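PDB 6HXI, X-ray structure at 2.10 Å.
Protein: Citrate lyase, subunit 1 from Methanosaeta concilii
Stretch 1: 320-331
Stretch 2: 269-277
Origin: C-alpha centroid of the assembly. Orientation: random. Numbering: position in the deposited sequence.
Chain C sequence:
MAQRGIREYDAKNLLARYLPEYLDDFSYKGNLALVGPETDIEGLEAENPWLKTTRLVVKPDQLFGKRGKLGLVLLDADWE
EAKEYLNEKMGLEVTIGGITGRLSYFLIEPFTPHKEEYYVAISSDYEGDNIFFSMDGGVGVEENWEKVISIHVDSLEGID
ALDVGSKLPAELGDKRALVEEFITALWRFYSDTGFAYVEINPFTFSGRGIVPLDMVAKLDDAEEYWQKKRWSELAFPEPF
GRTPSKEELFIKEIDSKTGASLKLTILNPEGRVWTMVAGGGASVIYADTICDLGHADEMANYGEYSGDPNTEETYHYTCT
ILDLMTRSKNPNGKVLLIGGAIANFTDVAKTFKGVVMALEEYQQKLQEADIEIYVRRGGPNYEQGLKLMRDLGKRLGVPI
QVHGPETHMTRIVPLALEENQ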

# COMPACT_ATOMS: atom_id res chain seq x y z
N THR C 320 -12.08 13.26 -50.59
CA THR C 320 -13.27 13.70 -51.32
C THR C 320 -12.89 14.41 -52.63
O THR C 320 -13.44 14.08 -53.67
CB THR C 320 -14.18 14.56 -50.43
OG1 THR C 320 -14.38 13.89 -49.20
CG2 THR C 320 -15.53 14.85 -51.07
N ILE C 321 -11.96 15.39 -52.55
CA ILE C 321 -11.47 16.16 -53.71
C ILE C 321 -10.80 15.21 -54.70
O ILE C 321 -11.14 15.25 -55.89
CB ILE C 321 -10.56 17.36 -53.30
CG1 ILE C 321 -11.41 18.48 -52.64
CG2 ILE C 321 -9.74 17.90 -54.51
CD1 ILE C 321 -10.65 19.63 -52.07
N LEU C 322 -9.91 14.32 -54.20
CA LEU C 322 -9.20 13.33 -55.03
C LEU C 322 -10.16 12.40 -55.73
O LEU C 322 -10.01 12.19 -56.93
CB LEU C 322 -8.15 12.54 -54.25
CG LEU C 322 -6.93 13.34 -53.79
CD1 LEU C 322 -6.19 12.60 -52.76
CD2 LEU C 322 -6.03 13.70 -54.96
N ASP C 323 -11.18 11.91 -55.01
CA ASP C 323 -12.21 11.02 -55.56
C ASP C 323 -12.85 11.63 -56.80
O ASP C 323 -12.79 11.03 -57.86
CB ASP C 323 -13.30 10.69 -54.51
CG ASP C 323 -14.40 9.77 -55.02
OD1 ASP C 323 -14.12 8.92 -55.90
OD2 ASP C 323 -15.54 9.89 -54.53
N LEU C 324 -13.42 12.84 -56.66
CA LEU C 324 -14.11 13.61 -57.70
C LEU C 324 -13.23 13.94 -58.91
O LEU C 324 -13.74 14.02 -60.03
CB LEU C 324 -14.69 14.89 -57.10
CG LEU C 324 -15.87 14.74 -56.14
CD1 LEU C 324 -15.94 15.93 -55.19
CD2 LEU C 324 -17.18 14.57 -56.90
N MET C 325 -11.93 14.16 -58.67
CA MET C 325 -10.89 14.50 -59.64
C MET C 325 -10.40 13.28 -60.47
O MET C 325 -9.79 13.47 -61.52
CB MET C 325 -9.71 15.06 -58.84
CG MET C 325 -8.82 15.96 -59.62
SD MET C 325 -7.61 16.76 -58.53
CE MET C 325 -6.72 17.70 -59.76
N THR C 326 -10.62 12.05 -59.97
CA THR C 326 -10.12 10.81 -60.58
C THR C 326 -11.23 9.94 -61.23
O THR C 326 -10.96 8.81 -61.64
CB THR C 326 -9.30 10.02 -59.55
OG1 THR C 326 -10.13 9.69 -58.44
CG2 THR C 326 -8.04 10.76 -59.10
N ARG C 327 -12.45 10.49 -61.34
CA ARG C 327 -13.58 9.81 -61.95
C ARG C 327 -13.43 9.82 -63.48
O ARG C 327 -13.50 8.76 -64.10
CB ARG C 327 -14.90 10.45 -61.50
CG ARG C 327 -15.23 10.09 -60.06
CD ARG C 327 -16.30 10.97 -59.46
NE ARG C 327 -16.53 10.63 -58.05
CZ ARG C 327 -17.67 10.83 -57.40
NH1 ARG C 327 -18.72 11.36 -58.01
NH2 ARG C 327 -17.77 10.48 -56.12
N SER C 328 -13.16 11.00 -64.06
CA SER C 328 -12.97 11.20 -65.49
C SER C 328 -11.50 11.41 -65.86
O SER C 328 -10.76 12.05 -65.11
CB SER C 328 -13.79 12.41 -65.95
OG SER C 328 -13.80 12.55 -67.36
N LYS C 329 -11.08 10.86 -67.01
CA LYS C 329 -9.72 11.00 -67.53
C LYS C 329 -9.73 12.11 -68.58
O LYS C 329 -10.46 12.01 -69.58
CB LYS C 329 -9.20 9.67 -68.08
CG LYS C 329 -7.70 9.66 -68.39
CD LYS C 329 -7.19 8.25 -68.64
CE LYS C 329 -5.80 8.25 -69.22
NZ LYS C 329 -5.14 6.93 -69.06
N ASN C 330 -8.95 13.17 -68.33
CA ASN C 330 -8.91 14.35 -69.19
C ASN C 330 -7.56 14.59 -69.88
O ASN C 330 -6.54 14.65 -69.18
CB ASN C 330 -9.30 15.58 -68.36
CG ASN C 330 -9.77 16.78 -69.14
OD1 ASN C 330 -9.08 17.81 -69.23
ND2 ASN C 330 -11.00 16.72 -69.65
N PRO C 331 -7.52 14.79 -71.23
CA PRO C 331 -6.25 15.16 -71.88
C PRO C 331 -5.84 16.56 -71.40
O PRO C 331 -6.70 17.32 -70.94
CB PRO C 331 -6.58 15.14 -73.38
CG PRO C 331 -8.04 15.34 -73.46
CD PRO C 331 -8.64 14.79 -72.20
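Stretch 2 269-277: PEGRVWTMV

Stretch 2 begins as a turning loop from Pro-269 to Arg-272, straightens into a short strand from Val-273 to Thr-275, then leaves as loop. The strand runs almost exactly against the helix that carries Ile-321 and Leu-324, at 170° between their N-to-C directions, with the axes 9.9 Å apart at their closest. That spacing leaves room for one layer of side chains, and Trp-274 is its largest member.

Trp-274, with chi1 in m and chi2 at 77°, points toward the helix and covers more surface than any other residue here. Met-325, its side chain extended with all three chi angles in t, lays its CG over one face of the indole: CG lies 3.7 Å from the centroid of the five-membered ring of Trp-274, a CH-pi contact, and SD of Met-325 follows obliquely at 4.2 Å from the same centroid. Leu-324 CB meets Trp-274 CH2 at 3.5 Å, and Ile-321 CG2 reaches Trp-274 CE3 at 4.1 Å, so one large ring gathers three residues of stretch 1. The indole nitrogen also has a weak hydrogen bond within its own stretch, Trp-274 NE1 to Gly-271 O, 3.0 Å.

Ile-321 covers the next largest area. Its CA-to-CB bond points sideways, yet the m,t rotamer brings Ile-321 CD1 to 3.7 Å from Thr-275 O and 4.0 Å from Met-276 CB, extending the apolar contact beyond the ring. Strand alternation is plain: Trp-274 points toward the helix, while Val-273 and Thr-275 point away.

Beyond the helix the contact turns polar. Ser-328 OG donates a hydrogen bond to Glu-270 OE1 at 3.1 Å, while Asn-330 lies near Arg-272, their CA atoms 7.3 Å apart. The rule is a buried apolar centre with a polar margin at one end.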

# COMPACT_ATOMS: atom_id res chain seq x y z
N PRO C 269 -17.92 19.30 -62.52
CA PRO C 269 -17.22 18.00 -62.31
C PRO C 269 -16.16 17.68 -63.38
O PRO C 269 -15.14 17.06 -63.05
CB PRO C 269 -18.36 16.96 -62.34
CG PRO C 269 -19.61 17.73 -62.16
CD PRO C 269 -19.38 19.11 -62.66
N GLU C 270 -16.38 18.11 -64.64
CA GLU C 270 -15.47 17.88 -65.76
C GLU C 270 -14.35 18.95 -65.90
O GLU C 270 -13.64 18.97 -66.91
CB GLU C 270 -16.24 17.72 -67.10
CG GLU C 270 -17.35 16.67 -67.09
CD GLU C 270 -16.99 15.33 -66.50
OE1 GLU C 270 -16.02 14.70 -66.99
OE2 GLU C 270 -17.67 14.90 -65.53
N GLY C 271 -14.19 19.80 -64.89
CA GLY C 271 -13.15 20.83 -64.86
C GLY C 271 -11.78 20.26 -64.56
O GLY C 271 -11.66 19.33 -63.75
N ARG C 272 -10.73 20.81 -65.20
CA ARG C 272 -9.36 20.33 -65.00
C ARG C 272 -8.60 21.12 -63.89
O ARG C 272 -7.50 20.70 -63.52
CB ARG C 272 -8.56 20.26 -66.32
CG ARG C 272 -8.33 21.58 -67.07
CD ARG C 272 -7.49 21.41 -68.34
NE ARG C 272 -6.17 20.83 -68.06
CZ ARG C 272 -5.09 21.54 -67.73
NH1 ARG C 272 -5.15 22.86 -67.66
NH2 ARG C 272 -3.94 20.92 -67.46
N VAL C 273 -9.19 22.22 -63.34
CA VAL C 273 -8.53 22.97 -62.26
C VAL C 273 -9.21 22.71 -60.90
O VAL C 273 -10.36 23.13 -60.66
CB VAL C 273 -8.33 24.49 -62.51
CG1 VAL C 273 -7.44 25.11 -61.42
CG2 VAL C 273 -7.77 24.76 -63.89
N TRP C 274 -8.51 22.02 -60.02
CA TRP C 274 -9.05 21.76 -58.69
C TRP C 274 -8.26 22.53 -57.65
O TRP C 274 -7.06 22.81 -57.83
CB TRP C 274 -9.13 20.27 -58.38
CG TRP C 274 -10.14 19.53 -59.21
CD1 TRP C 274 -10.00 19.15 -60.51
CD2 TRP C 274 -11.43 19.08 -58.78
NE1 TRP C 274 -11.14 18.48 -60.93
CE2 TRP C 274 -12.02 18.42 -59.88
CE3 TRP C 274 -12.16 19.19 -57.59
CZ2 TRP C 274 -13.31 17.88 -59.82
CZ3 TRP C 274 -13.42 18.62 -57.52
CH2 TRP C 274 -13.98 17.98 -58.62
N THR C 275 -8.94 22.93 -56.59
CA THR C 275 -8.31 23.71 -55.55
C THR C 275 -8.57 23.19 -54.15
O THR C 275 -9.68 22.73 -53.83
CB THR C 275 -8.73 25.19 -55.65
OG1 THR C 275 -10.16 25.30 -55.56
CG2 THR C 275 -8.19 25.90 -56.90
N MET C 276 -7.54 23.28 -53.31
CA MET C 276 -7.64 22.96 -51.90
C MET C 276 -6.89 24.05 -51.17
O MET C 276 -5.73 23.91 -50.80
CB MET C 276 -7.14 21.55 -51.58
CG MET C 276 -7.40 21.18 -50.14
SD MET C 276 -7.27 19.42 -49.81
CE MET C 276 -5.66 19.05 -50.57
N VAL C 277 -7.57 25.19 -51.05
CA VAL C 277 -7.03 26.42 -50.47
C VAL C 277 -7.47 26.60 -49.02
O VAL C 277 -8.64 26.38 -48.69
CB VAL C 277 -7.33 27.67 -51.35
CG1 VAL C 277 -6.70 28.92 -50.76
CG2 VAL C 277 -6.84 27.45 -52.78